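PDB 2HKE: diphosphomevalonate decarboxylase, putative from Trypanosoma brucei, which probably catalyses the ATP-dependent decarboxylation of (R)-5-diphosphomevalonate to isopentenyl diphosphate, the isoprenoid and sterol precursor made by the mevalonate pathway. Local coordinates for residues I100-N104 against S376-P380; W180-M186 against L303-L307; D236-F240 against L300-K304. The protein carries 1 engineered substitution. Numbering follows the deposited sequence.

Contact 1. Residues I100-N104 against S376-P380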
ATOM      1  N   ILE A 100      -5.234  -6.370 -22.234  1.00 25.88           N
ATOM      2  CA  ILE A 100      -4.508  -5.982 -21.026  1.00 25.30           C
ATOM      3  C   ILE A 100      -3.775  -7.198 -20.495  1.00 25.25           C
ATOM      4  O   ILE A 100      -4.386  -8.270 -20.343  1.00 25.21           O
ATOM      5  CB  ILE A 100      -5.501  -5.559 -19.917  1.00 25.12           C
ATOM      6  CG1 ILE A 100      -6.456  -4.463 -20.405  1.00 23.73           C
ATOM      7  CG2 ILE A 100      -4.764  -5.107 -18.660  1.00 24.47           C
ATOM      8  CD1 ILE A 100      -7.608  -4.255 -19.475  1.00 23.59           C
ATOM      9  N   VAL A 101      -2.499  -7.011 -20.186  1.00 24.55           N
ATOM     10  CA  VAL A 101      -1.650  -8.084 -19.678  1.00 26.15           C
ATOM     11  C   VAL A 101      -0.952  -7.532 -18.460  1.00 26.14           C
ATOM     12  O   VAL A 101      -0.265  -6.511 -18.549  1.00 25.10           O
ATOM     13  CB  VAL A 101      -0.619  -8.522 -20.753  1.00 25.79           C
ATOM     14  CG1 VAL A 101       0.364  -9.541 -20.181  1.00 26.71           C
ATOM     15  CG2 VAL A 101      -1.330  -9.039 -22.010  1.00 26.67           C
ATOM     16  N   SER A 102      -1.185  -8.162 -17.309  1.00 26.58           N
ATOM     17  CA  SER A 102      -0.713  -7.627 -16.060  1.00 27.74           C
ATOM     18  C   SER A 102       0.083  -8.684 -15.310  1.00 28.47           C
ATOM     19  O   SER A 102      -0.296  -9.857 -15.310  1.00 27.90           O
ATOM     20  CB  SER A 102      -1.896  -7.192 -15.219  1.00 28.40           C
ATOM     21  OG  SER A 102      -2.548  -6.148 -15.886  1.00 30.05           O
ATOM     22  N   GLU A 103       1.173  -8.276 -14.681  1.00 29.26           N
ATOM     23  CA  GLU A 103       1.854  -9.176 -13.744  1.00 30.06           C
ATOM     24  C   GLU A 103       2.500  -8.410 -12.593  1.00 29.66           C
ATOM     25  O   GLU A 103       2.528  -7.172 -12.580  1.00 27.82           O
ATOM     26  CB  GLU A 103       2.930  -9.961 -14.488  1.00 30.58           C
ATOM     27  CG  GLU A 103       4.126  -9.127 -14.802  1.00 33.87           C
ATOM     28  CD  GLU A 103       5.135  -9.814 -15.706  1.00 34.97           C
ATOM     29  OE1 GLU A 103       4.747 -10.726 -16.492  1.00 42.01           O
ATOM     30  OE2 GLU A 103       6.308  -9.394 -15.652  1.00 40.20           O
ATOM     31  N   ASN A 104       3.080  -9.147 -11.650  1.00 29.61           N
ATOM     32  CA  ASN A 104       3.925  -8.526 -10.635  1.00 29.49           C
ATOM     33  C   ASN A 104       4.977  -9.524 -10.205  1.00 29.36           C
ATOM     34  O   ASN A 104       4.830 -10.706 -10.483  1.00 28.74           O
ATOM     35  CB  ASN A 104       3.085  -8.031  -9.439  1.00 28.82           C
ATOM     36  CG  ASN A 104       2.688  -9.151  -8.494  1.00 31.14           C
ATOM     37  OD1 ASN A 104       3.530  -9.683  -7.792  1.00 29.66           O
ATOM     38  ND2 ASN A 104       1.415  -9.501  -8.481  1.00 28.19           N
ATOM     39  N   SER A 376       7.608  -4.424 -22.841  1.00 44.48           N
ATOM     40  CA  SER A 376       6.227  -4.806 -22.930  1.00 43.57           C
ATOM     41  C   SER A 376       6.011  -6.273 -22.624  1.00 42.63           C
ATOM     42  O   SER A 376       6.854  -7.105 -22.924  1.00 42.42           O
ATOM     43  CB  SER A 376       5.699  -4.485 -24.312  1.00 43.12           C
ATOM     44  OG  SER A 376       4.355  -4.882 -24.433  1.00 43.74           O
ATOM     45  N   LEU A 377       4.866  -6.579 -22.032  1.00 41.45           N
ATOM     46  CA  LEU A 377       4.447  -7.950 -21.756  1.00 41.08           C
ATOM     47  C   LEU A 377       3.676  -8.492 -22.936  1.00 41.27           C
ATOM     48  O   LEU A 377       3.184  -9.624 -22.895  1.00 40.33           O
ATOM     49  CB  LEU A 377       3.532  -7.990 -20.527  1.00 39.49           C
ATOM     50  CG  LEU A 377       4.104  -7.352 -19.270  1.00 37.17           C
ATOM     51  CD1 LEU A 377       3.115  -7.414 -18.106  1.00 31.91           C
ATOM     52  CD2 LEU A 377       5.398  -8.043 -18.909  1.00 35.80           C
ATOM     53  N   ILE A 378       3.514  -7.643 -23.943  1.00 42.10           N
ATOM     54  CA  ILE A 378       2.772  -7.961 -25.154  1.00 43.22           C
ATOM     55  C   ILE A 378       3.815  -7.976 -26.278  1.00 44.88           C
ATOM     56  O   ILE A 378       4.418  -6.933 -26.581  1.00 45.88           O
ATOM     57  CB  ILE A 378       1.654  -6.904 -25.432  1.00 42.75           C
ATOM     58  CG1 ILE A 378       0.566  -6.963 -24.350  1.00 40.83           C
ATOM     59  CG2 ILE A 378       1.023  -7.103 -26.804  1.00 42.11           C
ATOM     60  CD1 ILE A 378      -0.464  -5.877 -24.438  1.00 41.34           C
ATOM     61  N   PRO A 379       4.045  -9.154 -26.877  1.00 47.26           N
ATOM     62  CA  PRO A 379       5.038  -9.266 -27.946  1.00 48.17           C
ATOM     63  C   PRO A 379       4.509  -8.721 -29.271  1.00 49.22           C
ATOM     64  O   PRO A 379       3.295  -8.756 -29.518  1.00 49.37           O
ATOM     65  CB  PRO A 379       5.244 -10.778 -28.066  1.00 48.31           C
ATOM     66  CG  PRO A 379       3.896 -11.337 -27.765  1.00 48.67           C
ATOM     67  CD  PRO A 379       3.379 -10.451 -26.625  1.00 47.36           C
ATOM     68  N   PRO A 380       5.420  -8.265 -30.147  1.00 50.49           N
ATOM     69  CA  PRO A 380       5.002  -7.863 -31.491  1.00 50.58           C
ATOM     70  C   PRO A 380       4.549  -9.093 -32.286  1.00 51.15           C
ATOM     71  O   PRO A 380       4.809 -10.233 -31.855  1.00 51.82           O
ATOM     72  CB  PRO A 380       6.282  -7.269 -32.094  1.00 50.86           C
ATOM     73  CG  PRO A 380       7.391  -7.970 -31.371  1.00 50.86           C
ATOM     74  CD  PRO A 380       6.882  -8.155 -29.964  1.00 50.63           C
TER

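Contact 2. Residues W180-M186 against L303-L307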
ATOM      1  N   TRP A 180      11.526  14.493   2.496  1.00 22.51           N
ATOM      2  CA  TRP A 180      12.042  13.896   3.730  1.00 22.46           C
ATOM      3  C   TRP A 180      12.829  12.656   3.395  1.00 22.69           C
ATOM      4  O   TRP A 180      12.370  11.536   3.649  1.00 23.43           O
ATOM      5  CB  TRP A 180      10.851  13.549   4.649  1.00 22.56           C
ATOM      6  CG  TRP A 180      11.150  13.338   6.119  1.00 22.36           C
ATOM      7  CD1 TRP A 180      12.366  13.266   6.717  1.00 22.38           C
ATOM      8  CD2 TRP A 180      10.189  13.071   7.144  1.00 22.37           C
ATOM      9  NE1 TRP A 180      12.233  13.047   8.057  1.00 23.05           N
ATOM     10  CE2 TRP A 180      10.901  12.923   8.349  1.00 23.02           C
ATOM     11  CE3 TRP A 180       8.796  12.997   7.165  1.00 21.92           C
ATOM     12  CZ2 TRP A 180      10.268  12.693   9.557  1.00 23.93           C
ATOM     13  CZ3 TRP A 180       8.159  12.775   8.351  1.00 22.72           C
ATOM     14  CH2 TRP A 180       8.881  12.648   9.540  1.00 22.16           C
ATOM     15  N   PRO A 181      13.996  12.821   2.753  1.00 24.04           N
ATOM     16  CA  PRO A 181      14.745  11.666   2.262  1.00 23.94           C
ATOM     17  C   PRO A 181      15.262  10.747   3.368  1.00 23.23           C
ATOM     18  O   PRO A 181      15.620   9.615   3.097  1.00 24.12           O
ATOM     19  CB  PRO A 181      15.957  12.297   1.534  1.00 25.38           C
ATOM     20  CG  PRO A 181      16.016  13.706   1.942  1.00 25.12           C
ATOM     21  CD  PRO A 181      14.640  14.104   2.415  1.00 24.87           C
ATOM     22  N   GLU A 182      15.324  11.247   4.603  1.00 22.36           N
ATOM     23  CA  GLU A 182      15.762  10.428   5.722  1.00 21.69           C
ATOM     24  C   GLU A 182      14.800   9.300   6.087  1.00 21.07           C
ATOM     25  O   GLU A 182      15.216   8.261   6.591  1.00 20.06           O
ATOM     26  CB  GLU A 182      15.999  11.260   6.942  1.00 22.98           C
ATOM     27  CG  GLU A 182      17.084  12.256   6.762  1.00 26.30           C
ATOM     28  CD  GLU A 182      16.626  13.620   6.184  1.00 32.61           C
ATOM     29  OE1 GLU A 182      15.474  13.831   5.687  1.00 27.00           O
ATOM     30  OE2 GLU A 182      17.490  14.523   6.238  1.00 38.33           O
ATOM     31  N   ILE A 183      13.528   9.507   5.848  1.00 20.91           N
ATOM     32  CA  ILE A 183      12.531   8.505   6.299  1.00 20.93           C
ATOM     33  C   ILE A 183      12.587   7.283   5.389  1.00 20.90           C
ATOM     34  O   ILE A 183      12.713   7.343   4.125  1.00 19.48           O
ATOM     35  CB  ILE A 183      11.132   9.187   6.565  1.00 22.30           C
ATOM     36  CG1 ILE A 183      10.243   8.298   7.490  1.00 24.39           C
ATOM     37  CG2 ILE A 183      10.537   9.580   5.292  1.00 23.79           C
ATOM     38  CD1 ILE A 183       9.095   9.019   8.079  1.00 23.85           C
ATOM     39  N   GLN A 184      12.567   6.116   6.031  1.00 19.97           N
ATOM     40  CA  GLN A 184      12.703   4.855   5.328  1.00 19.44           C
ATOM     41  C   GLN A 184      11.566   3.963   5.719  1.00 19.80           C
ATOM     42  O   GLN A 184      11.031   4.115   6.814  1.00 18.17           O
ATOM     43  CB  GLN A 184      13.992   4.140   5.745  1.00 19.04           C
ATOM     44  CG  GLN A 184      15.295   4.888   5.453  1.00 19.64           C
ATOM     45  CD  GLN A 184      15.521   5.186   3.984  1.00 22.23           C
ATOM     46  OE1 GLN A 184      15.602   4.289   3.173  1.00 22.47           O
ATOM     47  NE2 GLN A 184      15.702   6.471   3.646  1.00 23.00           N
ATOM     48  N   VAL A 185      11.214   3.039   4.832  1.00 18.76           N
ATOM     49  CA  VAL A 185      10.124   2.095   5.098  1.00 19.23           C
ATOM     50  C   VAL A 185      10.669   0.676   5.030  1.00 20.68           C
ATOM     51  O   VAL A 185      11.459   0.345   4.118  1.00 20.46           O
ATOM     52  CB  VAL A 185       9.026   2.208   4.038  1.00 20.58           C
ATOM     53  CG1 VAL A 185       7.867   1.218   4.339  1.00 21.70           C
ATOM     54  CG2 VAL A 185       8.518   3.647   3.951  1.00 17.93           C
ATOM     55  N   MET A 186      10.250  -0.172   5.960  1.00 20.85           N
ATOM     56  CA  MET A 186      10.547  -1.597   5.824  1.00 19.32           C
ATOM     57  C   MET A 186       9.287  -2.386   5.924  1.00 18.87           C
ATOM     58  O   MET A 186       8.266  -1.884   6.362  1.00 17.15           O
ATOM     59  CB  MET A 186      11.593  -2.035   6.831  1.00 20.04           C
ATOM     60  CG  MET A 186      12.965  -1.359   6.706  1.00 21.09           C
ATOM     61  SD  MET A 186      14.174  -2.022   7.870  1.00 24.25           S
ATOM     62  CE  MET A 186      13.685  -1.339   9.461  1.00 23.42           C
ATOM     63  N   LEU A 303      14.049   6.460  10.573  1.00 19.08           N
ATOM     64  CA  LEU A 303      14.994   7.322   9.832  1.00 18.94           C
ATOM     65  C   LEU A 303      16.219   6.534   9.435  1.00 19.49           C
ATOM     66  O   LEU A 303      16.641   5.643  10.158  1.00 20.03           O
ATOM     67  CB  LEU A 303      15.398   8.505  10.678  1.00 17.59           C
ATOM     68  CG  LEU A 303      14.245   9.456  11.034  1.00 20.12           C
ATOM     69  CD1 LEU A 303      14.745  10.751  11.779  1.00 23.64           C
ATOM     70  CD2 LEU A 303      13.352   9.826   9.824  1.00 20.30           C
ATOM     71  N   LYS A 304      16.823   6.901   8.297  1.00 21.49           N
ATOM     72  CA  LYS A 304      18.023   6.224   7.791  1.00 23.22           C
ATOM     73  C   LYS A 304      19.129   6.013   8.820  1.00 22.45           C
ATOM     74  O   LYS A 304      19.670   4.917   8.946  1.00 22.04           O
ATOM     75  CB  LYS A 304      18.550   7.008   6.588  1.00 24.63           C
ATOM     76  CG  LYS A 304      19.427   6.191   5.698  1.00 26.67           C
ATOM     77  CD  LYS A 304      19.696   6.833   4.330  1.00 28.57           C
ATOM     78  CE  LYS A 304      20.568   5.811   3.568  1.00 32.51           C
ATOM     79  NZ  LYS A 304      21.307   6.239   2.276  1.00 34.83           N
ATOM     80  N   GLU A 305      19.482   7.065   9.546  1.00 22.38           N
ATOM     81  CA  GLU A 305      20.499   7.006  10.626  1.00 24.14           C
ATOM     82  C   GLU A 305      20.225   5.908  11.667  1.00 22.51           C
ATOM     83  O   GLU A 305      21.154   5.303  12.242  1.00 21.52           O
ATOM     84  CB  GLU A 305      20.663   8.384  11.290  1.00 25.94           C
ATOM     85  CG  GLU A 305      19.433   8.867  12.018  1.00 30.16           C
ATOM     86  CD  GLU A 305      19.397  10.399  12.225  1.00 32.18           C
ATOM     87  OE1 GLU A 305      20.352  10.943  12.873  1.00 40.55           O
ATOM     88  OE2 GLU A 305      18.439  11.045  11.694  1.00 39.41           O
ATOM     89  N   ASP A 306      18.941   5.636  11.907  1.00 21.30           N
ATOM     90  CA  ASP A 306      18.536   4.722  12.952  1.00 21.16           C
ATOM     91  C   ASP A 306      18.296   3.317  12.419  1.00 20.47           C
ATOM     92  O   ASP A 306      18.103   2.398  13.196  1.00 20.23           O
ATOM     93  CB  ASP A 306      17.246   5.222  13.593  1.00 21.02           C
ATOM     94  CG  ASP A 306      17.467   6.441  14.493  1.00 24.39           C
ATOM     95  OD1 ASP A 306      18.582   6.562  15.047  1.00 25.73           O
ATOM     96  OD2 ASP A 306      16.537   7.275  14.654  1.00 26.43           O
ATOM     97  N   LEU A 307      18.320   3.139  11.115  1.00 19.80           N
ATOM     98  CA  LEU A 307      17.842   1.902  10.531  1.00 18.74           C
ATOM     99  C   LEU A 307      18.778   0.733  10.861  1.00 19.23           C
ATOM    100  O   LEU A 307      18.286  -0.340  11.156  1.00 19.13           O
ATOM    101  CB  LEU A 307      17.614   2.048   9.033  1.00 19.69           C
ATOM    102  CG  LEU A 307      17.014   0.825   8.303  1.00 19.84           C
ATOM    103  CD1 LEU A 307      16.121   1.258   7.115  1.00 19.01           C
ATOM    104  CD2 LEU A 307      18.018  -0.251   7.897  1.00 18.37           C
TER

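Contact 3. Residues D236-F240 against L300-K304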
ATOM      1  N   ASP A 236       8.939  15.818  11.658  1.00 22.47           N
ATOM      2  CA  ASP A 236       8.899  15.480  13.062  1.00 22.18           C
ATOM      3  C   ASP A 236       8.611  13.969  13.129  1.00 22.05           C
ATOM      4  O   ASP A 236       7.453  13.555  13.064  1.00 21.43           O
ATOM      5  CB  ASP A 236       7.736  16.241  13.671  1.00 23.12           C
ATOM      6  CG  ASP A 236       7.521  15.948  15.156  1.00 23.07           C
ATOM      7  OD1 ASP A 236       8.204  15.089  15.762  1.00 23.57           O
ATOM      8  OD2 ASP A 236       6.591  16.605  15.703  1.00 25.18           O
ATOM      9  N   PHE A 237       9.664  13.170  13.182  1.00 20.86           N
ATOM     10  CA  PHE A 237       9.489  11.742  13.092  1.00 20.89           C
ATOM     11  C   PHE A 237       8.694  11.193  14.252  1.00 20.04           C
ATOM     12  O   PHE A 237       7.824  10.348  14.054  1.00 19.55           O
ATOM     13  CB  PHE A 237      10.832  11.020  13.013  1.00 20.10           C
ATOM     14  CG  PHE A 237      10.680   9.566  12.947  1.00 19.75           C
ATOM     15  CD1 PHE A 237      10.371   8.956  11.727  1.00 18.07           C
ATOM     16  CD2 PHE A 237      10.774   8.790  14.070  1.00 21.82           C
ATOM     17  CE1 PHE A 237      10.163   7.595  11.675  1.00 20.46           C
ATOM     18  CE2 PHE A 237      10.580   7.419  13.993  1.00 19.88           C
ATOM     19  CZ  PHE A 237      10.261   6.844  12.743  1.00 21.10           C
ATOM     20  N   ALA A 238       9.025  11.616  15.466  1.00 20.53           N
ATOM     21  CA  ALA A 238       8.326  11.069  16.634  1.00 20.67           C
ATOM     22  C   ALA A 238       6.798  11.225  16.572  1.00 20.62           C
ATOM     23  O   ALA A 238       6.062  10.277  16.866  1.00 20.76           O
ATOM     24  CB  ALA A 238       8.906  11.665  17.941  1.00 21.59           C
ATOM     25  N   THR A 239       6.313  12.415  16.192  1.00 20.01           N
ATOM     26  CA  THR A 239       4.878  12.665  16.073  1.00 20.13           C
ATOM     27  C   THR A 239       4.305  11.815  14.957  1.00 19.61           C
ATOM     28  O   THR A 239       3.231  11.180  15.115  1.00 19.56           O
ATOM     29  CB  THR A 239       4.586  14.156  15.847  1.00 20.03           C
ATOM     30  OG1 THR A 239       5.078  14.885  16.992  1.00 22.01           O
ATOM     31  CG2 THR A 239       3.067  14.388  15.694  1.00 21.15           C
ATOM     32  N   PHE A 240       5.011  11.774  13.839  1.00 18.87           N
ATOM     33  CA  PHE A 240       4.578  10.935  12.719  1.00 19.60           C
ATOM     34  C   PHE A 240       4.446   9.464  13.150  1.00 18.86           C
ATOM     35  O   PHE A 240       3.428   8.769  12.885  1.00 18.14           O
ATOM     36  CB  PHE A 240       5.553  11.066  11.546  1.00 20.25           C
ATOM     37  CG  PHE A 240       5.283  10.088  10.435  1.00 21.41           C
ATOM     38  CD1 PHE A 240       4.242  10.290   9.551  1.00 20.91           C
ATOM     39  CD2 PHE A 240       6.048   8.913  10.326  1.00 23.56           C
ATOM     40  CE1 PHE A 240       3.973   9.369   8.568  1.00 21.74           C
ATOM     41  CE2 PHE A 240       5.724   7.962   9.344  1.00 23.04           C
ATOM     42  CZ  PHE A 240       4.700   8.222   8.467  1.00 22.27           C
ATOM     43  N   LEU A 300       7.355  -0.929   8.868  1.00 16.33           N
ATOM     44  CA  LEU A 300       8.105  -0.187   9.868  1.00 16.47           C
ATOM     45  C   LEU A 300       8.540   1.091   9.231  1.00 17.65           C
ATOM     46  O   LEU A 300       8.903   1.079   8.046  1.00 19.05           O
ATOM     47  CB  LEU A 300       9.356  -0.962  10.278  1.00 17.50           C
ATOM     48  CG  LEU A 300       9.080  -2.267  10.981  1.00 18.18           C
ATOM     49  CD1 LEU A 300      10.303  -3.172  10.868  1.00 22.85           C
ATOM     50  CD2 LEU A 300       8.672  -2.024  12.475  1.00 20.82           C
ATOM     51  N   PHE A 301       8.527   2.156   9.997  1.00 16.33           N
ATOM     52  CA  PHE A 301       9.096   3.418   9.551  1.00 17.14           C
ATOM     53  C   PHE A 301      10.237   3.759  10.487  1.00 17.13           C
ATOM     54  O   PHE A 301      10.120   3.597  11.718  1.00 17.04           O
ATOM     55  CB  PHE A 301       8.073   4.525   9.625  1.00 17.75           C
ATOM     56  CG  PHE A 301       6.823   4.249   8.859  1.00 18.16           C
ATOM     57  CD1 PHE A 301       6.857   4.073   7.480  1.00 23.20           C
ATOM     58  CD2 PHE A 301       5.615   4.157   9.502  1.00 24.61           C
ATOM     59  CE1 PHE A 301       5.691   3.813   6.761  1.00 20.99           C
ATOM     60  CE2 PHE A 301       4.433   3.888   8.769  1.00 24.10           C
ATOM     61  CZ  PHE A 301       4.491   3.732   7.392  1.00 20.59           C
ATOM     62  N   VAL A 302      11.317   4.283   9.925  1.00 17.45           N
ATOM     63  CA  VAL A 302      12.506   4.575  10.704  1.00 17.74           C
ATOM     64  C   VAL A 302      13.328   5.569   9.909  1.00 17.94           C
ATOM     65  O   VAL A 302      13.256   5.572   8.686  1.00 19.04           O
ATOM     66  CB  VAL A 302      13.322   3.266  10.940  1.00 17.56           C
ATOM     67  CG1 VAL A 302      13.812   2.666   9.618  1.00 17.59           C
ATOM     68  CG2 VAL A 302      14.494   3.498  11.921  1.00 17.47           C
ATOM     69  N   LEU A 303      14.049   6.460  10.573  1.00 19.08           N
ATOM     70  CA  LEU A 303      14.994   7.322   9.832  1.00 18.94           C
ATOM     71  C   LEU A 303      16.219   6.534   9.435  1.00 19.49           C
ATOM     72  O   LEU A 303      16.641   5.643  10.158  1.00 20.03           O
ATOM     73  CB  LEU A 303      15.398   8.505  10.678  1.00 17.59           C
ATOM     74  CG  LEU A 303      14.245   9.456  11.034  1.00 20.12           C
ATOM     75  CD1 LEU A 303      14.745  10.751  11.779  1.00 23.64           C
ATOM     76  CD2 LEU A 303      13.352   9.826   9.824  1.00 20.30           C
ATOM     77  N   LYS A 304      16.823   6.901   8.297  1.00 21.49           N
ATOM     78  CA  LYS A 304      18.023   6.224   7.791  1.00 23.22           C
ATOM     79  C   LYS A 304      19.129   6.013   8.820  1.00 22.45           C
ATOM     80  O   LYS A 304      19.670   4.917   8.946  1.00 22.04           O
ATOM     81  CB  LYS A 304      18.550   7.008   6.588  1.00 24.63           C
ATOM     82  CG  LYS A 304      19.427   6.191   5.698  1.00 26.67           C
ATOM     83  CD  LYS A 304      19.696   6.833   4.330  1.00 28.57           C
ATOM     84  CE  LYS A 304      20.568   5.811   3.568  1.00 32.51           C
ATOM     85  NZ  LYS A 304      21.307   6.239   2.276  1.00 34.83           N
TER

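Contact 1. Residues I100-N104 against S376-P380
In this member of the GHMP kinase-like fold, the irregular C-terminal tail lies across one face of the N-terminal domain's large mixed sheet, over strand 97-104. Along the tail, Ser376 comes first and forms an ST turn: its OG accepts from Ile378 N at 2.9 Å, with an N-H...O angle of 156°. The turn sits beside strand 48-55, where Ser51 OG hydrogen-bonds to Leu377 N. Leu377 makes the largest contribution, with 94 Å² covered by the strand. Its CB lies 3.5 Å from Val101 CG1, and its CD1 is 3.5 Å from Val101 O, while Leu377 CD2 lies 3.6 Å from Glu103 OE2, a van der Waals contact. Val101 and Glu103 both direct CA-to-CB toward the tail, whereas Ile100 and Ser102 point away, to the face packed against Met122 of helix 114-130. Contact is therefore confined to one face of the strand, with 246 Å² buried in all. Ile378 starts sideways, yet its side chain still reaches the strand; beyond it Pro379 and Pro380 lead off. The last touch is Ile378 CG1 against Val101 CG2 at 3.7 Å.

Contact 2. Residues W180-M186 against L303-L307
Leu303 is the central bump of this antiparallel strand pairing, and its CD2 methyl fills a hollow walled by Trp180, Glu182 and Ile183. CD2 of Leu303 lies 3.8 Å from Trp180 NE1, 4.2 Å from Glu182 CB and 4.0 Å from Ile183 CB. The type I turn from Trp180 to Ile183, with Ile183 N bonded to Trp180 O at 3.2 Å, is consistent with the indole and Ile183 lining one hollow. Ile183 and Leu303 form a non-hydrogen-bonded pair, CA to CA 4.5 Å, and beside it Lys304 N donates to Glu182 O (2.7 Å, 148°). A second bump is the Leu307 CD1 methyl, nestled between Gln184 CB at 3.8 Å and Met186 SD at 3.9 Å; Gln184 CG also rests 4.0 Å from Lys304 CB. The two leucines thus serve opposite faces of the C-terminal domain sheet: Phe237 of helix 237-256 packs on Leu303, while Leu332 of helix 330-338 packs on Leu307, the first residue of helix 307-317.

Contact 3. Residues D236-F240 against L300-K304
Phe237, Phe301 and Leu303 bury 86, 54 and 41 Å² of the 231 Å² total where the start of helix 237-256 packs on strand 298-303 of the C-terminal domain, an alpha/beta layer contact. Phe237 points toward the strand and slots its ring against the backbone: CZ of Phe237 is 3.4 Å from Phe301 O, which sits at the ring edge, and 3.8 Å from Val302 CA. Leu303 N lies over one ring face, and Leu303 CD2 approaches Phe237 CD1 at 3.6 Å. One helical turn on, Phe240 presents its edge to the face of Phe301 in a T-shaped (edge-to-face) pair, centroids 5.4 Å apart and planes at 64°. At the helix start, Asp236 is an N-cap whose OD1 accepts weakly from Thr239 N (3.3 Å) and whose OD2 accepts from Thr239 OG1 (2.6 Å). With no hydrogen bonds between helix and strand, apolar and aromatic contacts hold the interface, the Phe237 ring edge also meeting a carbonyl; the strand's backbone bonds run to neighbouring strands 183-189 and 288-291, and the capping bonds stay within the helix start.

Contacts 2 and 3 are parts of one continuous packing unit of the C-terminal domain: their centres are 7 Å apart, they share Leu303 and Lys304, and both use the sheet in which strands 183-189 and 298-303 are neighbours. Probable hydrogen bonds continue the pairing, from Met186 N to Leu300 O and from Gln184 N to Val302 O, each 2.8 Å, while Trp180 CZ2 packs 3.7 Å from Phe237 N. Contact 1 belongs to the other domain: its centre is 34 Å from that of contact 2 and 37 Å from that of contact 3, with nearest atoms about 17 and 19 Å away. Along the chain it encloses both. In this family ATP and substrate bind between the two domains.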